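Local coordinates for protein formiminoglutamase (Trypanosoma cruzi, PDB 4MYK) that hydrolyses N-formimino-L-glutamate to L-glutamate and formamide at a binuclear manganese centre of the arginase type, at residues Pro16-Leu19 and Ser20-Ser23; Ser103-Phe106 and Thr107-Arg111; Ala218-Glu221 and Asp222-Gly225; Leu285-Tyr289 and Arg290-Val294. The protein carries 1 engineered substitution. All blocks are in the same frame, centred on the assembly; numbering follows the deposited sequence.

Contact 1. Residues Pro16-Leu19 and Ser20-Ser23; sequences PRLL and SLFS
S20 doubles back on R17 at the first of three overlapping beta turns, each closed by a backbone bond from residue i+3 to i, that coil R17-F22 ahead of strand 32-37. Two donors of S20 grip the carbonyl of R17. The amide S20 N reaches R17 O over 2.9 Å from above the carbonyl plane, while the hydroxyl S20 OG donates to R17 O over 2.6 Å within that plane. The hydroxyl can do so because chi1 (63°) sets it between its own backbone N and carbonyl carbon, directed back along the chain. L21 continues the coil: L21 N bonds to L18 O at 3.0 Å, and methyl L21 CD1 meets L18 CD2 at 4.1 Å. These two leucines are buried; both lean on L83 of strand 83-88, and L18 also packs on V296 and Y300 of helix 290-306. F22 closes the third turn, with F22 N bonded to L19 O, and is itself the centre of an inverse gamma turn joined by a weak bond from S23 N to L21 O. Its ring, touching L83 and D85 as well, presents an edge to the turn rather than a face. Carbonyl oxygens L18 O and L19 O lie near the ring plane there, 3.4 and 3.6 Å from F22 CD1.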
loop_
_atom_site.group_PDB
_atom_site.type_symbol
_atom_site.label_atom_id
_atom_site.label_comp_id
_atom_site.label_asym_id
_atom_site.label_seq_id
_atom_site.Cartn_x
_atom_site.Cartn_y
_atom_site.Cartn_z
ATOM N N PRO A 16 -11.932 -15.810 22.214
ATOM C CA PRO A 16 -12.454 -14.609 22.877
ATOM C C PRO A 16 -11.793 -13.357 22.325
ATOM O O PRO A 16 -10.563 -13.324 22.239
ATOM C CB PRO A 16 -12.028 -14.798 24.333
ATOM C CG PRO A 16 -11.814 -16.251 24.476
ATOM C CD PRO A 16 -11.289 -16.728 23.162
ATOM N N ARG A 17 -12.591 -12.349 21.972
ATOM C CA ARG A 17 -12.045 -11.104 21.440
ATOM C C ARG A 17 -12.396 -9.877 22.286
ATOM O O ARG A 17 -12.845 -10.013 23.409
ATOM C CB ARG A 17 -12.442 -10.920 19.979
ATOM C CG ARG A 17 -11.790 -11.954 19.073
ATOM C CD ARG A 17 -12.220 -11.803 17.631
ATOM N NE ARG A 17 -11.467 -12.705 16.763
ATOM C CZ ARG A 17 -11.371 -12.573 15.442
ATOM N NH1 ARG A 17 -11.983 -11.570 14.821
ATOM N NH2 ARG A 17 -10.657 -13.448 14.738
ATOM N N LEU A 18 -12.161 -8.684 21.751
ATOM C CA LEU A 18 -12.330 -7.453 22.525
ATOM C C LEU A 18 -13.683 -7.375 23.204
ATOM O O LEU A 18 -13.785 -6.916 24.339
ATOM C CB LEU A 18 -12.102 -6.211 21.654
ATOM C CG LEU A 18 -10.645 -5.829 21.367
ATOM C CD1 LEU A 18 -10.544 -4.995 20.105
ATOM C CD2 LEU A 18 -10.039 -5.098 22.552
ATOM N N LEU A 19 -14.718 -7.826 22.504
ATOM C CA LEU A 19 -16.073 -7.851 23.056
ATOM C C LEU A 19 -16.157 -8.497 24.456
ATOM O O LEU A 19 -16.892 -8.022 25.326
ATOM C CB LEU A 19 -17.019 -8.548 22.083
ATOM C CG LEU A 19 -18.506 -8.445 22.392
ATOM C CD1 LEU A 19 -18.859 -7.001 22.683
ATOM C CD2 LEU A 19 -19.315 -8.982 21.237
ATOM N N SER A 20 -15.377 -9.550 24.686
ATOM C CA SER A 20 -15.396 -10.277 25.965
ATOM C C SER A 20 -14.840 -9.504 27.174
ATOM O O SER A 20 -15.054 -9.901 28.322
ATOM C CB SER A 20 -14.654 -11.604 25.826
ATOM O OG SER A 20 -13.293 -11.376 25.518
ATOM N N LEU A 21 -14.127 -8.410 26.917
ATOM C CA LEU A 21 -13.544 -7.602 27.986
ATOM C C LEU A 21 -14.552 -6.589 28.527
ATOM O O LEU A 21 -14.327 -5.975 29.572
ATOM C CB LEU A 21 -12.286 -6.884 27.487
ATOM C CG LEU A 21 -11.201 -7.779 26.883
ATOM C CD1 LEU A 21 -10.127 -6.951 26.214
ATOM C CD2 LEU A 21 -10.617 -8.667 27.958
ATOM N N PHE A 22 -15.660 -6.422 27.798
ATOM C CA PHE A 22 -16.768 -5.564 28.219
ATOM C C PHE A 22 -17.656 -6.265 29.255
ATOM O O PHE A 22 -18.853 -6.453 29.054
ATOM C CB PHE A 22 -17.594 -5.144 27.004
ATOM C CG PHE A 22 -16.914 -4.122 26.134
ATOM C CD1 PHE A 22 -16.082 -4.518 25.103
ATOM C CD2 PHE A 22 -17.106 -2.762 26.354
ATOM C CE1 PHE A 22 -15.448 -3.572 24.297
ATOM C CE2 PHE A 22 -16.481 -1.816 25.561
ATOM C CZ PHE A 22 -15.646 -2.221 24.532
ATOM N N SER A 23 -17.037 -6.649 30.365
ATOM C CA SER A 23 -17.695 -7.385 31.437
ATOM C C SER A 23 -17.956 -6.466 32.636
ATOM O O SER A 23 -18.610 -6.856 33.605
ATOM C CB SER A 23 -16.816 -8.560 31.859
ATOM O OG SER A 23 -15.522 -8.107 32.223
#

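Contact 2. Residues Ser103-Phe106 and Thr107-Arg111; sequences SKVF and TVLAR
K104 O is gripped by two donors of the following turn, the hydroxyl T107 OG1 at 2.7 Å and the amide V108 N at 3.2 Å, which approach from the same face of its carbonyl plane. The amide bond is nearly straight (174° at the hydrogen). For T107 a chi1 of 68° puts OG1 between the backbone N and the carbonyl carbon, within bonding distance of the preceding turn; the methyl T107 CG2 is meanwhile pressed to 3.0 Å from S103 O. While donating to K104 O, the hydroxyl accepts at 2.8 Å from a water whose oxygen also lies at the in-plane edge of the R111 guanidinium, taking a bond from R111 NH1, and is held weakly by K104 NZ. E27 forms salt bridges to both basic side chains, so its carboxylate probably offsets their like charges. Around the helix, methyl A110 CB sits over one face of the F106 ring, 4.2 Å from the centroid and offset toward the rim, a CH-pi contact one turn apart; R134 adds a cation-pi contact to that ring. On the buried side V105 and L109 lie alongside one another, pointing the same way, with V105 CG1 4.1 Å from L109 CD1. They lay helix 94-110 against strand 114-119 and helix 125-135, and V105 also meets I35 of strand 32-37.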
loop_
_atom_site.group_PDB
_atom_site.type_symbol
_atom_site.label_atom_id
_atom_site.label_comp_id
_atom_site.label_asym_id
_atom_site.label_seq_id
_atom_site.Cartn_x
_atom_site.Cartn_y
_atom_site.Cartn_z
ATOM N N SER A 103 -16.165 17.505 29.871
ATOM C CA SER A 103 -16.611 17.236 31.219
ATOM C C SER A 103 -16.562 15.739 31.492
ATOM O O SER A 103 -16.209 15.302 32.587
ATOM C CB SER A 103 -18.021 17.788 31.406
ATOM O OG SER A 103 -18.442 17.666 32.751
ATOM N N LYS A 104 -16.910 14.962 30.477
ATOM C CA LYS A 104 -16.963 13.505 30.572
ATOM C C LYS A 104 -15.583 12.874 30.663
ATOM O O LYS A 104 -15.347 12.018 31.490
ATOM C CB LYS A 104 -17.705 12.929 29.364
ATOM C CG LYS A 104 -17.757 11.406 29.337
ATOM C CD LYS A 104 -18.377 10.869 30.595
ATOM C CE LYS A 104 -18.785 9.429 30.415
ATOM N NZ LYS A 104 -19.725 9.005 31.487
ATOM N N VAL A 105 -14.678 13.289 29.788
ATOM C CA VAL A 105 -13.309 12.801 29.830
ATOM C C VAL A 105 -12.673 13.114 31.183
ATOM O O VAL A 105 -11.965 12.279 31.756
ATOM C CB VAL A 105 -12.460 13.412 28.689
ATOM C CG1 VAL A 105 -10.987 13.023 28.839
ATOM C CG2 VAL A 105 -13.002 12.973 27.339
ATOM N N PHE A 106 -12.934 14.315 31.698
ATOM C CA PHE A 106 -12.385 14.718 32.990
ATOM C C PHE A 106 -12.819 13.794 34.118
ATOM O O PHE A 106 -11.994 13.343 34.912
ATOM C CB PHE A 106 -12.771 16.143 33.357
ATOM C CG PHE A 106 -12.360 16.517 34.755
ATOM C CD1 PHE A 106 -11.039 16.836 35.041
ATOM C CD2 PHE A 106 -13.281 16.510 35.792
ATOM C CE1 PHE A 106 -10.648 17.159 36.324
ATOM C CE2 PHE A 106 -12.892 16.841 37.079
ATOM C CZ PHE A 106 -11.572 17.164 37.343
ATOM N N THR A 107 -14.118 13.521 34.188
ATOM C CA THR A 107 -14.650 12.624 35.209
ATOM C C THR A 107 -13.953 11.260 35.181
ATOM O O THR A 107 -13.512 10.770 36.217
ATOM C CB THR A 107 -16.196 12.487 35.118
ATOM O OG1 THR A 107 -16.562 11.796 33.918
ATOM C CG2 THR A 107 -16.852 13.857 35.118
ATOM N N VAL A 108 -13.826 10.662 33.996
ATOM C CA VAL A 108 -13.105 9.391 33.859
ATOM C C VAL A 108 -11.660 9.535 34.337
ATOM O O VAL A 108 -11.132 8.666 35.031
ATOM C CB VAL A 108 -13.121 8.839 32.404
ATOM C CG1 VAL A 108 -12.266 7.596 32.305
ATOM C CG2 VAL A 108 -14.526 8.513 31.976
ATOM N N LEU A 109 -11.041 10.651 33.956
ATOM C CA LEU A 109 -9.679 10.979 34.368
ATOM C C LEU A 109 -9.586 11.133 35.886
ATOM O O LEU A 109 -8.744 10.515 36.536
ATOM C CB LEU A 109 -9.206 12.276 33.700
ATOM C CG LEU A 109 -8.746 12.279 32.241
ATOM C CD1 LEU A 109 -8.289 13.683 31.857
ATOM C CD2 LEU A 109 -7.631 11.269 32.037
ATOM N N ALA A 110 -10.466 11.964 36.430
ATOM C CA ALA A 110 -10.505 12.256 37.859
ATOM C C ALA A 110 -10.543 11.008 38.742
ATOM O O ALA A 110 -10.051 11.032 39.869
ATOM C CB ALA A 110 -11.689 13.174 38.178
ATOM N N ARG A 111 -11.122 9.918 38.250
ATOM C CA ARG A 111 -11.261 8.732 39.104
ATOM C C ARG A 111 -10.218 7.681 38.800
ATOM O O ARG A 111 -10.289 6.564 39.295
ATOM C CB ARG A 111 -12.663 8.117 39.016
ATOM C CG ARG A 111 -12.835 7.136 37.895
ATOM C CD ARG A 111 -14.201 6.480 37.931
ATOM N NE ARG A 111 -14.428 5.751 36.689
ATOM C CZ ARG A 111 -15.089 6.251 35.653
ATOM N NH1 ARG A 111 -15.610 7.464 35.735
ATOM N NH2 ARG A 111 -15.235 5.534 34.550
HETATM O O HOH W 1 -17.814 9.285 34.359
#

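Contact 3. Residues Ala218-Glu221 and Asp222-Gly225; sequences AALE and DAFG
D222, A223, F224 and G225 donate their amides to the carbonyls of A218, A219, L220 and E221 in turn, four regular alpha-helical i+4 to i bonds near 3.0 Å. On the buried side L220 and F224 carry the contact. L220 swings CG away from its backbone N (chi1 -178°), which carries the isobutyl group forward to one face of the ring one turn later. Methyl L220 CD1 then stands over that face of the F224 ring, 4.1 Å from its centroid and 24° off the normal, in a CH-pi contact, while L220 CG comes within 3.7 Å of F224 CE2 near the rim. The same face also receives L220 O, 3.5 Å above the ring plane and displaced toward the rim, although that oxygen is already bonded to F224 N. A223 CB lies beside them, 4.1 Å from L220 CD1. The exposed flank carries E221, its chain extended beyond CG, and D222; their carboxylates do not meet, and E221 also touches L267 of helix 258-270. D222 OD2 is held by a salt bridge to K214 in the preceding helix. On the buried side helix 216-227 lays L220, A223 and F224 on I143, and L220 on F233, with M264 and L267 of helix 258-270 against L220. Such an apolar stripe, with a charged flank left exposed, is the pattern of an amphipathic helix flanking the parallel sheet of the arginase/deacetylase alpha/beta fold.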
loop_
_atom_site.group_PDB
_atom_site.type_symbol
_atom_site.label_atom_id
_atom_site.label_comp_id
_atom_site.label_asym_id
_atom_site.label_seq_id
_atom_site.Cartn_x
_atom_site.Cartn_y
_atom_site.Cartn_z
ATOM N N ALA A 218 10.696 3.944 18.156
ATOM C CA ALA A 218 11.839 4.660 18.733
ATOM C C ALA A 218 11.638 6.175 18.705
ATOM O O ALA A 218 11.957 6.873 19.665
ATOM C CB ALA A 218 13.125 4.293 18.004
ATOM N N ALA A 219 11.130 6.676 17.588
ATOM C CA ALA A 219 10.824 8.087 17.460
ATOM C C ALA A 219 9.751 8.483 18.468
ATOM O O ALA A 219 9.838 9.537 19.084
ATOM C CB ALA A 219 10.354 8.391 16.045
ATOM N N LEU A 220 8.738 7.631 18.623
ATOM C CA LEU A 220 7.660 7.868 19.588
ATOM C C LEU A 220 8.123 7.751 21.050
ATOM O O LEU A 220 7.587 8.412 21.927
ATOM C CB LEU A 220 6.487 6.921 19.339
ATOM C CG LEU A 220 5.284 7.117 20.263
ATOM C CD1 LEU A 220 4.730 8.509 20.108
ATOM C CD2 LEU A 220 4.226 6.110 19.947
ATOM N N GLU A 221 9.110 6.904 21.317
ATOM C CA GLU A 221 9.727 6.870 22.638
ATOM C C GLU A 221 10.327 8.228 22.942
ATOM O O GLU A 221 10.107 8.807 24.009
ATOM C CB GLU A 221 10.802 5.791 22.701
ATOM C CG GLU A 221 10.221 4.400 22.857
ATOM C CD GLU A 221 11.250 3.302 22.679
ATOM O OE1 GLU A 221 12.365 3.594 22.193
ATOM O OE2 GLU A 221 10.931 2.142 23.014
ATOM N N ASP A 222 11.082 8.738 21.982
ATOM C CA ASP A 222 11.664 10.062 22.093
ATOM C C ASP A 222 10.573 11.074 22.427
ATOM O O ASP A 222 10.757 11.932 23.297
ATOM C CB ASP A 222 12.382 10.448 20.785
ATOM C CG ASP A 222 13.705 9.687 20.573
ATOM O OD1 ASP A 222 14.064 8.835 21.409
ATOM O OD2 ASP A 222 14.391 9.946 19.562
ATOM N N ALA A 223 9.441 10.964 21.732
ATOM C CA ALA A 223 8.325 11.891 21.897
ATOM C C ALA A 223 7.748 11.869 23.320
ATOM O O ALA A 223 7.439 12.922 23.882
ATOM C CB ALA A 223 7.224 11.621 20.848
ATOM N N PHE A 224 7.607 10.677 23.902
ATOM C CA PHE A 224 7.121 10.568 25.286
ATOM C C PHE A 224 8.146 11.080 26.314
ATOM O O PHE A 224 7.793 11.466 27.432
ATOM C CB PHE A 224 6.720 9.133 25.622
ATOM C CG PHE A 224 5.524 8.654 24.873
ATOM C CD1 PHE A 224 4.530 9.542 24.502
ATOM C CD2 PHE A 224 5.382 7.308 24.546
ATOM C CE1 PHE A 224 3.416 9.096 23.817
ATOM C CE2 PHE A 224 4.266 6.858 23.852
ATOM C CZ PHE A 224 3.285 7.750 23.495
ATOM N N GLY A 225 9.416 11.062 25.925
ATOM C CA GLY A 225 10.461 11.650 26.734
ATOM C C GLY A 225 10.243 13.140 26.856
ATOM O O GLY A 225 10.445 13.717 27.917
#

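Contact 4. Residues Leu285-Tyr289 and Arg290-Val294; sequences LVEEY and RSPRV
E287 offers its carboxylate to four donors, three of them backbone amides. At the edge, R290 N reaches OE2 of E287 over 2.8 Å and S291 N reaches OE1 of E287 over 2.8 Å, each on a syn lone pair. The hydroxyl S291 OG meets E287 OE1 on its anti side, 2.6 Å away and 19° out of the plane, and Y289 N comes to E287 OE2 from above the plane at 3.0 Å. Two donors per oxygen pin the group against rotation. Its shape serves this purpose: CG lies anti to the backbone N (chi1 -167°), and a bend at the next torsion turns the carboxylate forward to the amides of the following turn. This is capping of a helix N-terminus, with the glutamate ahead of the turn taking amides at the start of helix 290-306; the negative charge there is probably stabilised by the helix dipole. S291 OG in turn accepts from G247 N, tying the cap to a loop. A pair of flat groups lies beyond it: the Y289 ring and the R293 guanidinium, side chains running side by side with planes 29° apart. R293 CD passes obliquely by the ring, 3.6 Å from Y289 CE2, and Y289 OH stands at the guanidinium edge, 3.5 Å from R293 NH1. F62 meets the Y289 ring edge-to-face. P292 CG packs 3.3 Å from E288 O. R290 turns away from the cap: its NH2 bonds to S243 O of its own chain and its NE to S242 OG of the second subunit.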
loop_
_atom_site.group_PDB
_atom_site.type_symbol
_atom_site.label_atom_id
_atom_site.label_comp_id
_atom_site.label_asym_id
_atom_site.label_seq_id
_atom_site.Cartn_x
_atom_site.Cartn_y
_atom_site.Cartn_z
ATOM N N LEU A 285 -17.580 7.327 4.999
ATOM C CA LEU A 285 -18.114 7.772 3.709
ATOM C C LEU A 285 -17.004 7.786 2.673
ATOM O O LEU A 285 -17.263 7.619 1.486
ATOM C CB LEU A 285 -18.720 9.167 3.790
ATOM C CG LEU A 285 -19.644 9.461 4.968
ATOM C CD1 LEU A 285 -20.483 10.701 4.670
ATOM C CD2 LEU A 285 -20.507 8.250 5.249
ATOM N N VAL A 286 -15.767 8.003 3.114
ATOM C CA VAL A 286 -14.642 7.937 2.186
ATOM C C VAL A 286 -14.248 6.488 1.876
ATOM O O VAL A 286 -14.070 6.135 0.711
ATOM C CB VAL A 286 -13.424 8.740 2.655
ATOM C CG1 VAL A 286 -12.265 8.509 1.700
ATOM C CG2 VAL A 286 -13.770 10.209 2.726
ATOM N N GLU A 287 -14.112 5.666 2.913
ATOM C CA GLU A 287 -13.952 4.226 2.752
ATOM C C GLU A 287 -14.466 3.560 4.025
ATOM O O GLU A 287 -14.168 4.021 5.123
ATOM C CB GLU A 287 -12.492 3.857 2.474
ATOM C CG GLU A 287 -12.294 2.431 1.981
ATOM C CD GLU A 287 -12.244 1.421 3.110
ATOM O OE1 GLU A 287 -11.750 1.777 4.195
ATOM O OE2 GLU A 287 -12.673 0.268 2.909
ATOM N N GLU A 288 -15.241 2.486 3.887
ATOM C CA GLU A 288 -16.048 2.016 5.010
ATOM C C GLU A 288 -15.697 0.650 5.607
ATOM O O GLU A 288 -16.217 0.294 6.659
ATOM C CB GLU A 288 -17.519 2.007 4.617
ATOM C CG GLU A 288 -17.823 1.066 3.471
ATOM C CD GLU A 288 -19.226 0.506 3.538
ATOM O OE1 GLU A 288 -19.462 -0.546 2.906
ATOM O OE2 GLU A 288 -20.089 1.101 4.229
ATOM N N TYR A 289 -14.840 -0.128 4.957
ATOM C CA TYR A 289 -14.521 -1.462 5.494
ATOM C C TYR A 289 -13.081 -1.615 6.029
ATOM O O TYR A 289 -12.877 -2.001 7.182
ATOM C CB TYR A 289 -14.847 -2.568 4.480
ATOM C CG TYR A 289 -14.943 -3.931 5.131
ATOM C CD1 TYR A 289 -16.136 -4.365 5.694
ATOM C CD2 TYR A 289 -13.832 -4.774 5.218
ATOM C CE1 TYR A 289 -16.234 -5.606 6.311
ATOM C CE2 TYR A 289 -13.922 -6.023 5.833
ATOM C CZ TYR A 289 -15.128 -6.430 6.376
ATOM O OH TYR A 289 -15.240 -7.661 6.990
ATOM N N ARG A 290 -12.098 -1.292 5.191
ATOM C CA ARG A 290 -10.693 -1.505 5.511
ATOM C C ARG A 290 -10.198 -0.567 6.601
ATOM O O ARG A 290 -9.390 -0.946 7.471
ATOM C CB ARG A 290 -9.842 -1.307 4.257
ATOM C CG ARG A 290 -10.071 -2.336 3.152
ATOM C CD ARG A 290 -9.218 -2.036 1.914
ATOM N NE ARG A 290 -7.779 -2.047 2.181
ATOM C CZ ARG A 290 -6.934 -1.058 1.866
ATOM N NH1 ARG A 290 -7.361 0.043 1.262
ATOM N NH2 ARG A 290 -5.645 -1.170 2.154
ATOM N N SER A 291 -10.672 0.672 6.541
ATOM C CA SER A 291 -10.153 1.725 7.405
ATOM C C SER A 291 -10.651 1.614 8.856
ATOM O O SER A 291 -9.877 1.773 9.794
ATOM C CB SER A 291 -10.447 3.090 6.783
ATOM O OG SER A 291 -9.939 3.127 5.458
ATOM N N PRO A 292 -11.946 1.331 9.039
ATOM C CA PRO A 292 -12.465 1.038 10.382
ATOM C C PRO A 292 -11.799 -0.169 11.051
ATOM O O PRO A 292 -11.602 -0.164 12.263
ATOM C CB PRO A 292 -13.946 0.771 10.120
ATOM C CG PRO A 292 -14.251 1.642 8.928
ATOM C CD PRO A 292 -13.032 1.544 8.063
ATOM N N ARG A 293 -11.456 -1.188 10.276
ATOM C CA ARG A 293 -10.711 -2.321 10.822
ATOM C C ARG A 293 -9.366 -1.860 11.369
ATOM O O ARG A 293 -8.960 -2.251 12.454
ATOM C CB ARG A 293 -10.525 -3.429 9.778
ATOM C CG ARG A 293 -11.828 -4.082 9.330
ATOM C CD ARG A 293 -11.587 -5.310 8.459
ATOM N NE ARG A 293 -10.822 -6.341 9.163
ATOM C CZ ARG A 293 -11.329 -7.496 9.581
ATOM N NH1 ARG A 293 -12.606 -7.780 9.367
ATOM N NH2 ARG A 293 -10.561 -8.370 10.211
ATOM N N VAL A 294 -8.669 -1.017 10.616
ATOM C CA VAL A 294 -7.380 -0.516 11.086
ATOM C C VAL A 294 -7.532 0.232 12.408
ATOM O O VAL A 294 -6.721 0.059 13.324
ATOM C CB VAL A 294 -6.700 0.382 10.048
ATOM C CG1 VAL A 294 -5.479 1.078 10.656
ATOM C CG2 VAL A 294 -6.330 -0.442 8.813
#

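All four contacts are local, between residues three to five apart in adjoining segments, and none touches another. Contacts 2 and 3 each lie within one helix that covers the central parallel sheet; both are buried on the sheet side and exposed on the other, and contact 2 adds a bridging water. Contact 1 is a run of turns before the first strand, held by main-chain bonds and a serine; contact 4 is a carboxylate cap on the start of the last helix. Contact 1 reaches that helix through L18, its nearest atoms about 6 Å from contact 4. Contact 1 packs on the second subunit through R17, whereas contact 4 also hydrogen-bonds to it through R290.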